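Side-chain contacts in mandelate racemase/muconate lactonizing enzyme-like protein (Rubrobacter xylanophilus DSM 9941, PDB 3CYJ), which is of unestablished function but belongs to the enolase superfamily, with an N-terminal capping domain and a barrel domain that holds a sodium ion: residues G59-E63 against S64-G68; A80-A83 against R84-A88; Y318-D321 against H322-E326. All blocks are in the same frame, centred on the assembly; numbering follows the deposited sequence.

Contact 1 of 3, residues G59-E63 against S64-G68; sequences GRFVE and SKLAG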
loop_
_atom_site.group_PDB
_atom_site.type_symbol
_atom_site.label_atom_id
_atom_site.label_comp_id
_atom_site.label_asym_id
_atom_site.label_seq_id
_atom_site.Cartn_x
_atom_site.Cartn_y
_atom_site.Cartn_z
ATOM N N GLY A 59 -5.060 -15.792 -40.700
ATOM C CA GLY A 59 -4.374 -16.617 -41.708
ATOM C C GLY A 59 -3.275 -15.919 -42.481
ATOM O O GLY A 59 -2.174 -16.451 -42.662
ATOM N N ARG A 60 -3.545 -14.699 -42.907
ATOM C CA ARG A 60 -2.505 -13.875 -43.534
ATOM C C ARG A 60 -1.289 -13.574 -42.597
ATOM O O ARG A 60 -0.100 -13.616 -43.029
ATOM C CB ARG A 60 -3.148 -12.562 -44.072
ATOM C CG ARG A 60 -2.178 -11.780 -44.973
ATOM C CD ARG A 60 -1.829 -12.642 -46.257
ATOM N NE ARG A 60 -0.554 -12.264 -46.858
ATOM C CZ ARG A 60 -0.410 -11.300 -47.773
ATOM N NH1 ARG A 60 -1.474 -10.581 -48.192
ATOM N NH2 ARG A 60 0.807 -11.052 -48.274
ATOM N N PHE A 61 -1.577 -13.284 -41.310
ATOM C CA PHE A 61 -0.516 -13.122 -40.313
ATOM C C PHE A 61 0.380 -14.372 -40.199
ATOM O O PHE A 61 1.599 -14.268 -40.146
ATOM C CB PHE A 61 -1.111 -12.783 -38.919
ATOM C CG PHE A 61 -0.093 -12.214 -37.938
ATOM C CD1 PHE A 61 -0.006 -10.845 -37.712
ATOM C CD2 PHE A 61 0.782 -13.066 -37.231
ATOM C CE1 PHE A 61 0.965 -10.312 -36.787
ATOM C CE2 PHE A 61 1.720 -12.559 -36.319
ATOM C CZ PHE A 61 1.810 -11.171 -36.099
ATOM N N VAL A 62 -0.228 -15.550 -40.108
ATOM C CA VAL A 62 0.550 -16.831 -40.137
ATOM C C VAL A 62 1.443 -16.930 -41.374
ATOM O O VAL A 62 2.657 -17.201 -41.274
ATOM C CB VAL A 62 -0.374 -18.081 -40.087
ATOM C CG1 VAL A 62 0.423 -19.393 -40.260
ATOM C CG2 VAL A 62 -1.229 -18.064 -38.794
ATOM N N GLU A 63 0.850 -16.686 -42.551
ATOM C CA GLU A 63 1.633 -16.794 -43.802
ATOM C C GLU A 63 2.806 -15.840 -43.752
ATOM O O GLU A 63 3.941 -16.222 -44.015
ATOM C CB GLU A 63 0.764 -16.524 -45.033
ATOM C CG GLU A 63 -0.238 -17.627 -45.200
ATOM C CD GLU A 63 -1.435 -17.267 -46.106
ATOM O OE1 GLU A 63 -1.523 -16.139 -46.672
ATOM O OE2 GLU A 63 -2.326 -18.135 -46.220
ATOM N N SER A 64 2.511 -14.594 -43.356
ATOM C CA SER A 64 3.449 -13.510 -43.515
ATOM C C SER A 64 4.556 -13.585 -42.490
ATOM O O SER A 64 5.727 -13.340 -42.811
ATOM C CB SER A 64 2.699 -12.193 -43.425
ATOM O OG SER A 64 3.607 -11.127 -43.204
ATOM N N LYS A 65 4.205 -13.905 -41.243
ATOM C CA LYS A 65 5.188 -13.782 -40.172
ATOM C C LYS A 65 5.615 -15.142 -39.574
ATOM O O LYS A 65 6.711 -15.260 -39.085
ATOM C CB LYS A 65 4.659 -12.888 -39.022
ATOM C CG LYS A 65 4.455 -11.424 -39.361
ATOM C CD LYS A 65 5.729 -10.796 -39.988
ATOM C CE LYS A 65 6.823 -10.645 -39.015
ATOM N NZ LYS A 65 8.132 -10.249 -39.680
ATOM N N LEU A 66 4.743 -16.144 -39.578
ATOM C CA LEU A 66 5.022 -17.318 -38.776
ATOM C C LEU A 66 5.582 -18.523 -39.556
ATOM O O LEU A 66 6.481 -19.204 -39.075
ATOM C CB LEU A 66 3.749 -17.687 -37.980
ATOM C CG LEU A 66 3.214 -16.531 -37.080
ATOM C CD1 LEU A 66 2.099 -17.001 -36.202
ATOM C CD2 LEU A 66 4.377 -15.876 -36.203
ATOM N N ALA A 67 5.067 -18.765 -40.763
ATOM C CA ALA A 67 5.447 -19.955 -41.546
ATOM C C ALA A 67 6.955 -19.992 -41.708
ATOM O O ALA A 67 7.600 -21.020 -41.468
ATOM C CB ALA A 67 4.675 -19.983 -42.950
ATOM N N GLY A 68 7.536 -18.838 -42.015
ATOM C CA GLY A 68 8.951 -18.743 -42.188
ATOM C C GLY A 68 9.748 -19.062 -40.940
ATOM O O GLY A 68 10.903 -19.459 -41.036
HETATM O O HOH W 1 6.423 -16.144 -42.914
#
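Phe61 and Lys65, one turn apart on helix 57-70, meet through a CH-pi contact: Lys65 CG sits over one face of the Phe61 ring, 4.3 Å from its centroid and offset toward the rim. The ring reaches this place because its CG lies anti to the backbone N (chi1 -163°), which swings the ring along the helix toward the following turn, while the lysine chain, bent at both chi2 and chi3, carries its amino end away. Leu66 CG approaches the same ring at its edge, 4.2 Å from Phe61 CD2, and Leu66 CD1 looks across at Val62 CG2. Ala101 of helix 97-116 packs on Phe61, Val62 and Leu66, and Ile89 on Phe61, Lys65 and Leu66, which buries Phe61, Val62 and Leu66.

Among the backbone bonds the regular spacing breaks at Val62. Its O accepts from both Leu66 N (2.9 Å) and Ala67 N (2.9 Å), the second bond reaching one residue further than an alpha turn, where Ser64 N to Arg60 O keeps the usual spacing.

A water donates to Glu63 O at 2.7 Å, more weakly to Ser64 O, and accepts from Gly68 N, bridging the widened turn. Ser64 OG bonds to Asp55 of the second subunit. Arg60 and Glu63 attract by charge alone over a long separation.

The motif here is one wide pi-type turn inside an otherwise alpha-helical segment whose axis bends by 45° between 59-63 and 64-68, in the first helix after the antiparallel sheet of the enolase-type N-terminal domain.

Contact 2 of 3, residues A80-A83 against R84-A88; sequences AVWA and RMQAA
Val81 O receives Met85 N at 2.6 Å, the shortest of the backbone bonds that hold this stretch of helix 78-88 in alpha-helical spacing. The helix belongs to the N-terminal domain of the enolase superfamily, where its side chains pack on helices 57-70 and 97-116. Gln86 N to Trp82 O repeats the pattern at 2.9 Å, with an almost straight N-H approach of 172°; the bond from Arg84 N to Ala80 O is weak.

Two i, i+4 side-chain pairs follow, Val81 with Met85 and Trp82 with Gln86. Val81 CG1 touches the methyl end of Met85, with CE 4.1 Å away, because the methionine bends at its last torsion (chi3 -75°) and turns CE back toward the preceding turn, where it also meets Trp82 CA.

Arg84 also turns back, its CG and CD passing close to Ala80 O, and a bend at chi3 brings NH1 within packing distance of Val81 CG2. The guanidinium ends on the neighbouring segment of chain, NH2 bonding to Val69 O and NH1 to Ser73 OG, so the arginine ties helix 78-88 to the end of helix 57-70 and the loop that follows it.

Trp82 reaches toward the barrel domain, its NE1 making a weak hydrogen bond to Gly275 O, while Glu311 of the third subunit packs against it. Gln86 lies over the indole: CG stands 3.9 Å from the centroid of the six-membered ring, and the amide plane is turned 76° from the ring plane, with NE2 over the face 3.3 Å from Trp82 CE2.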
loop_
_atom_site.group_PDB
_atom_site.type_symbol
_atom_site.label_atom_id
_atom_site.label_comp_id
_atom_site.label_asym_id
_atom_site.label_seq_id
_atom_site.Cartn_x
_atom_site.Cartn_y
_atom_site.Cartn_z
ATOM N N ALA A 80 10.560 -24.052 -28.452
ATOM C CA ALA A 80 11.662 -23.296 -29.064
ATOM C C ALA A 80 11.187 -22.474 -30.261
ATOM O O ALA A 80 11.723 -21.386 -30.513
ATOM C CB ALA A 80 12.787 -24.213 -29.513
ATOM N N VAL A 81 10.207 -22.986 -30.997
ATOM C CA VAL A 81 9.676 -22.207 -32.128
ATOM C C VAL A 81 8.810 -21.041 -31.605
ATOM O O VAL A 81 8.893 -19.892 -32.100
ATOM C CB VAL A 81 8.834 -23.113 -33.065
ATOM C CG1 VAL A 81 8.386 -22.332 -34.332
ATOM C CG2 VAL A 81 9.620 -24.381 -33.393
ATOM N N TRP A 82 7.986 -21.355 -30.599
ATOM C CA TRP A 82 7.118 -20.368 -29.978
ATOM C C TRP A 82 7.918 -19.150 -29.562
ATOM O O TRP A 82 7.519 -18.017 -29.848
ATOM C CB TRP A 82 6.433 -21.000 -28.788
ATOM C CG TRP A 82 5.374 -20.233 -28.068
ATOM C CD1 TRP A 82 4.004 -20.272 -28.303
ATOM C CD2 TRP A 82 5.553 -19.406 -26.907
ATOM N NE1 TRP A 82 3.350 -19.509 -27.374
ATOM C CE2 TRP A 82 4.272 -18.975 -26.499
ATOM C CE3 TRP A 82 6.677 -18.989 -26.173
ATOM C CZ2 TRP A 82 4.080 -18.162 -25.360
ATOM C CZ3 TRP A 82 6.488 -18.183 -25.056
ATOM C CH2 TRP A 82 5.205 -17.767 -24.668
ATOM N N ALA A 83 9.077 -19.381 -28.940
ATOM C CA ALA A 83 9.908 -18.282 -28.453
ATOM C C ALA A 83 10.413 -17.435 -29.608
ATOM O O ALA A 83 10.400 -16.198 -29.542
ATOM C CB ALA A 83 11.057 -18.805 -27.640
ATOM N N ARG A 84 10.904 -18.101 -30.638
ATOM C CA ARG A 84 11.366 -17.429 -31.856
ATOM C C ARG A 84 10.161 -16.697 -32.527
ATOM O O ARG A 84 10.329 -15.583 -33.046
ATOM C CB ARG A 84 12.068 -18.439 -32.815
ATOM C CG ARG A 84 13.399 -18.974 -32.270
ATOM C CD ARG A 84 13.915 -20.204 -33.057
ATOM N NE ARG A 84 13.790 -19.978 -34.499
ATOM C CZ ARG A 84 13.131 -20.798 -35.316
ATOM N NH1 ARG A 84 12.643 -21.937 -34.817
ATOM N NH2 ARG A 84 13.021 -20.511 -36.637
ATOM N N MET A 85 8.960 -17.287 -32.481
ATOM C CA MET A 85 7.796 -16.604 -33.075
ATOM C C MET A 85 7.447 -15.285 -32.338
ATOM O O MET A 85 7.256 -14.240 -32.977
ATOM C CB MET A 85 6.574 -17.523 -33.135
ATOM C CG MET A 85 6.608 -18.646 -34.253
ATOM S SD MET A 85 5.047 -19.515 -34.577
ATOM C CE MET A 85 4.905 -20.625 -33.139
ATOM N N GLN A 86 7.372 -15.343 -30.996
ATOM C CA GLN A 86 7.118 -14.190 -30.156
ATOM C C GLN A 86 8.176 -13.068 -30.385
ATOM O O GLN A 86 7.825 -11.899 -30.461
ATOM C CB GLN A 86 7.103 -14.597 -28.673
ATOM C CG GLN A 86 6.102 -15.642 -28.279
ATOM C CD GLN A 86 4.662 -15.168 -28.300
ATOM O OE1 GLN A 86 4.323 -14.028 -28.715
ATOM N NE2 GLN A 86 3.781 -16.055 -27.868
ATOM N N ALA A 87 9.463 -13.436 -30.492
ATOM C CA ALA A 87 10.506 -12.459 -30.700
ATOM C C ALA A 87 10.335 -11.801 -32.060
ATOM O O ALA A 87 10.474 -10.595 -32.187
ATOM C CB ALA A 87 11.903 -13.113 -30.586
ATOM N N ALA A 88 10.036 -12.607 -33.076
ATOM C CA ALA A 88 9.969 -12.153 -34.459
ATOM C C ALA A 88 8.831 -11.176 -34.682
ATOM O O ALA A 88 8.925 -10.356 -35.599
ATOM C CB ALA A 88 9.832 -13.347 -35.432
#

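Contact 3 of 3, residues Y318-D321 against H322-E326; sequences YFHD and HARVE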
loop_
_atom_site.group_PDB
_atom_site.type_symbol
_atom_site.label_atom_id
_atom_site.label_comp_id
_atom_site.label_asym_id
_atom_site.label_seq_id
_atom_site.Cartn_x
_atom_site.Cartn_y
_atom_site.Cartn_z
ATOM N N TYR A 318 -17.527 -25.871 -22.544
ATOM C CA TYR A 318 -18.037 -26.582 -23.715
ATOM C C TYR A 318 -18.874 -25.604 -24.505
ATOM O O TYR A 318 -20.099 -25.557 -24.351
ATOM C CB TYR A 318 -18.914 -27.785 -23.268
ATOM C CG TYR A 318 -19.282 -28.681 -24.385
ATOM C CD1 TYR A 318 -18.321 -29.530 -24.992
ATOM C CD2 TYR A 318 -20.576 -28.660 -24.895
ATOM C CE1 TYR A 318 -18.667 -30.353 -26.083
ATOM C CE2 TYR A 318 -20.930 -29.460 -25.989
ATOM C CZ TYR A 318 -19.970 -30.311 -26.564
ATOM O OH TYR A 318 -20.336 -31.095 -27.644
ATOM N N PHE A 319 -18.210 -24.782 -25.307
ATOM C CA PHE A 319 -18.881 -23.626 -25.916
ATOM C C PHE A 319 -19.694 -24.021 -27.136
ATOM O O PHE A 319 -19.167 -24.628 -28.074
ATOM C CB PHE A 319 -17.862 -22.540 -26.299
ATOM C CG PHE A 319 -18.515 -21.255 -26.792
ATOM C CD1 PHE A 319 -19.518 -20.641 -26.038
ATOM C CD2 PHE A 319 -18.136 -20.685 -27.973
ATOM C CE1 PHE A 319 -20.128 -19.466 -26.446
ATOM C CE2 PHE A 319 -18.732 -19.471 -28.416
ATOM C CZ PHE A 319 -19.732 -18.872 -27.646
ATOM N N HIS A 320 -20.980 -23.699 -27.109
ATOM C CA HIS A 320 -21.894 -24.099 -28.190
ATOM C C HIS A 320 -21.328 -23.845 -29.575
ATOM O O HIS A 320 -21.086 -24.784 -30.323
ATOM C CB HIS A 320 -23.263 -23.407 -28.047
ATOM C CG HIS A 320 -24.164 -23.603 -29.233
ATOM N ND1 HIS A 320 -24.714 -24.831 -29.568
ATOM C CD2 HIS A 320 -24.606 -22.726 -30.170
ATOM C CE1 HIS A 320 -25.431 -24.700 -30.672
ATOM N NE2 HIS A 320 -25.398 -23.431 -31.044
ATOM N N ASP A 321 -21.081 -22.585 -29.941
ATOM C CA ASP A 321 -20.578 -22.285 -31.300
ATOM C C ASP A 321 -19.474 -23.230 -31.725
ATOM O O ASP A 321 -19.435 -23.700 -32.870
ATOM C CB ASP A 321 -20.052 -20.872 -31.424
ATOM C CG ASP A 321 -21.116 -19.809 -31.177
ATOM O OD1 ASP A 321 -22.218 -20.128 -30.716
ATOM O OD2 ASP A 321 -20.861 -18.610 -31.431
ATOM N N HIS A 322 -18.564 -23.504 -30.787
ATOM C CA HIS A 322 -17.320 -24.156 -31.109
ATOM C C HIS A 322 -17.454 -25.631 -31.160
ATOM O O HIS A 322 -16.918 -26.254 -32.091
ATOM C CB HIS A 322 -16.223 -23.758 -30.126
ATOM C CG HIS A 322 -15.839 -22.329 -30.246
ATOM N ND1 HIS A 322 -14.936 -21.722 -29.400
ATOM C CD2 HIS A 322 -16.256 -21.372 -31.117
ATOM C CE1 HIS A 322 -14.799 -20.455 -29.751
ATOM N NE2 HIS A 322 -15.592 -20.218 -30.790
ATOM N N ALA A 323 -18.092 -26.205 -30.147
ATOM C CA ALA A 323 -18.461 -27.613 -30.180
ATOM C C ALA A 323 -19.118 -27.955 -31.543
ATOM O O ALA A 323 -18.682 -28.860 -32.261
ATOM C CB ALA A 323 -19.407 -27.937 -29.035
ATOM N N ARG A 324 -20.121 -27.184 -31.914
ATOM C CA ARG A 324 -20.844 -27.406 -33.174
ATOM C C ARG A 324 -19.943 -27.294 -34.411
ATOM O O ARG A 324 -19.931 -28.171 -35.248
ATOM C CB ARG A 324 -22.018 -26.430 -33.261
ATOM C CG ARG A 324 -22.782 -26.412 -34.586
ATOM C CD ARG A 324 -23.962 -25.399 -34.467
ATOM N NE ARG A 324 -24.749 -25.369 -35.690
ATOM C CZ ARG A 324 -24.505 -24.571 -36.720
ATOM N NH1 ARG A 324 -23.516 -23.683 -36.668
ATOM N NH2 ARG A 324 -25.261 -24.666 -37.810
ATOM N N VAL A 325 -19.165 -26.224 -34.527
ATOM C CA VAL A 325 -18.208 -26.080 -35.641
ATOM C C VAL A 325 -17.161 -27.209 -35.662
ATOM O O VAL A 325 -16.726 -27.633 -36.720
ATOM C CB VAL A 325 -17.513 -24.683 -35.575
ATOM C CG1 VAL A 325 -16.174 -24.618 -36.380
ATOM C CG2 VAL A 325 -18.473 -23.585 -36.006
ATOM N N GLU A 326 -16.717 -27.660 -34.488
ATOM C CA GLU A 326 -15.720 -28.720 -34.426
ATOM C C GLU A 326 -16.303 -30.085 -34.904
ATOM O O GLU A 326 -15.631 -30.784 -35.625
ATOM C CB GLU A 326 -15.047 -28.771 -33.038
ATOM C CG GLU A 326 -14.036 -27.632 -32.830
ATOM C CD GLU A 326 -13.880 -27.122 -31.357
ATOM O OE1 GLU A 326 -14.229 -27.840 -30.398
ATOM O OE2 GLU A 326 -13.370 -25.991 -31.169
HETATM O O HOH W 2 -21.688 -22.864 -34.365
#
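The chain leaves strand 313-319 and enters helix 320-329 with almost no linker, Phe319 taking the N-cap position and its O accepting Ala323 N at 2.8 Å along with a weaker, bent bond from His322 N. Arg324 N to His320 O and Val325 N to Asp321 O carry the helix onward.

Phe319 and His322 form an edge-to-face (T-shaped) pair. The edge of the phenyl ring points at the imidazole, CD2 standing over the centre of the histidine ring and 3.6 Å from His322 CG, with the two planes 85° apart. His322 is fixed in this pose by its ND1, which bonds to Ala299 N, and by a ring stack with Tyr53.

The site is the exit from a parallel strand of the enolase-type barrel, at the end where the sodium ion is bound; the Phe319 side chain lies about 8 Å from the metal and about 4 Å from a glycerol.

Ala323 CB rests over one face of the Tyr318 ring, 3.9 Å from its centroid and 3.5 Å from Tyr318 CZ. Elsewhere on the turn, His320 and Arg324 lie side by side and point the same way, their flat groups 32° apart, with Arg324 CD 4.1 Å from His320 CE1. The arginine is extended from CG to NE, which takes NH1 out to Pro19 O, while His320 NE2 bonds to Asp21 and Asp321 OD2 to Trp31 NE1. A water donates to Asp321 O and accepts from Arg324 NH1 in the guanidinium plane.

How the contacts relate
From the N terminus, the chain forms the antiparallel sheet and then meets contact 1 on helix 57-70, contact 2 on helix 78-88 and, far later, contact 3 at the junction of strand 313-319 with helix 320-329. Each joins adjacent segments, so none closes a long loop, and the three follow in series without nesting or crossing. Contacts 1 and 2 have centres about 13 Å apart and touch where Leu66 CD2 lies 4.0 Å from Met85 SD, joining consecutive helices of the N-terminal domain. Contact 3 belongs to the barrel, its centre about 26 and 30 Å from those of contacts 1 and 2; its side chains reach back to strands 8-26 and 33-43, linking the two domains.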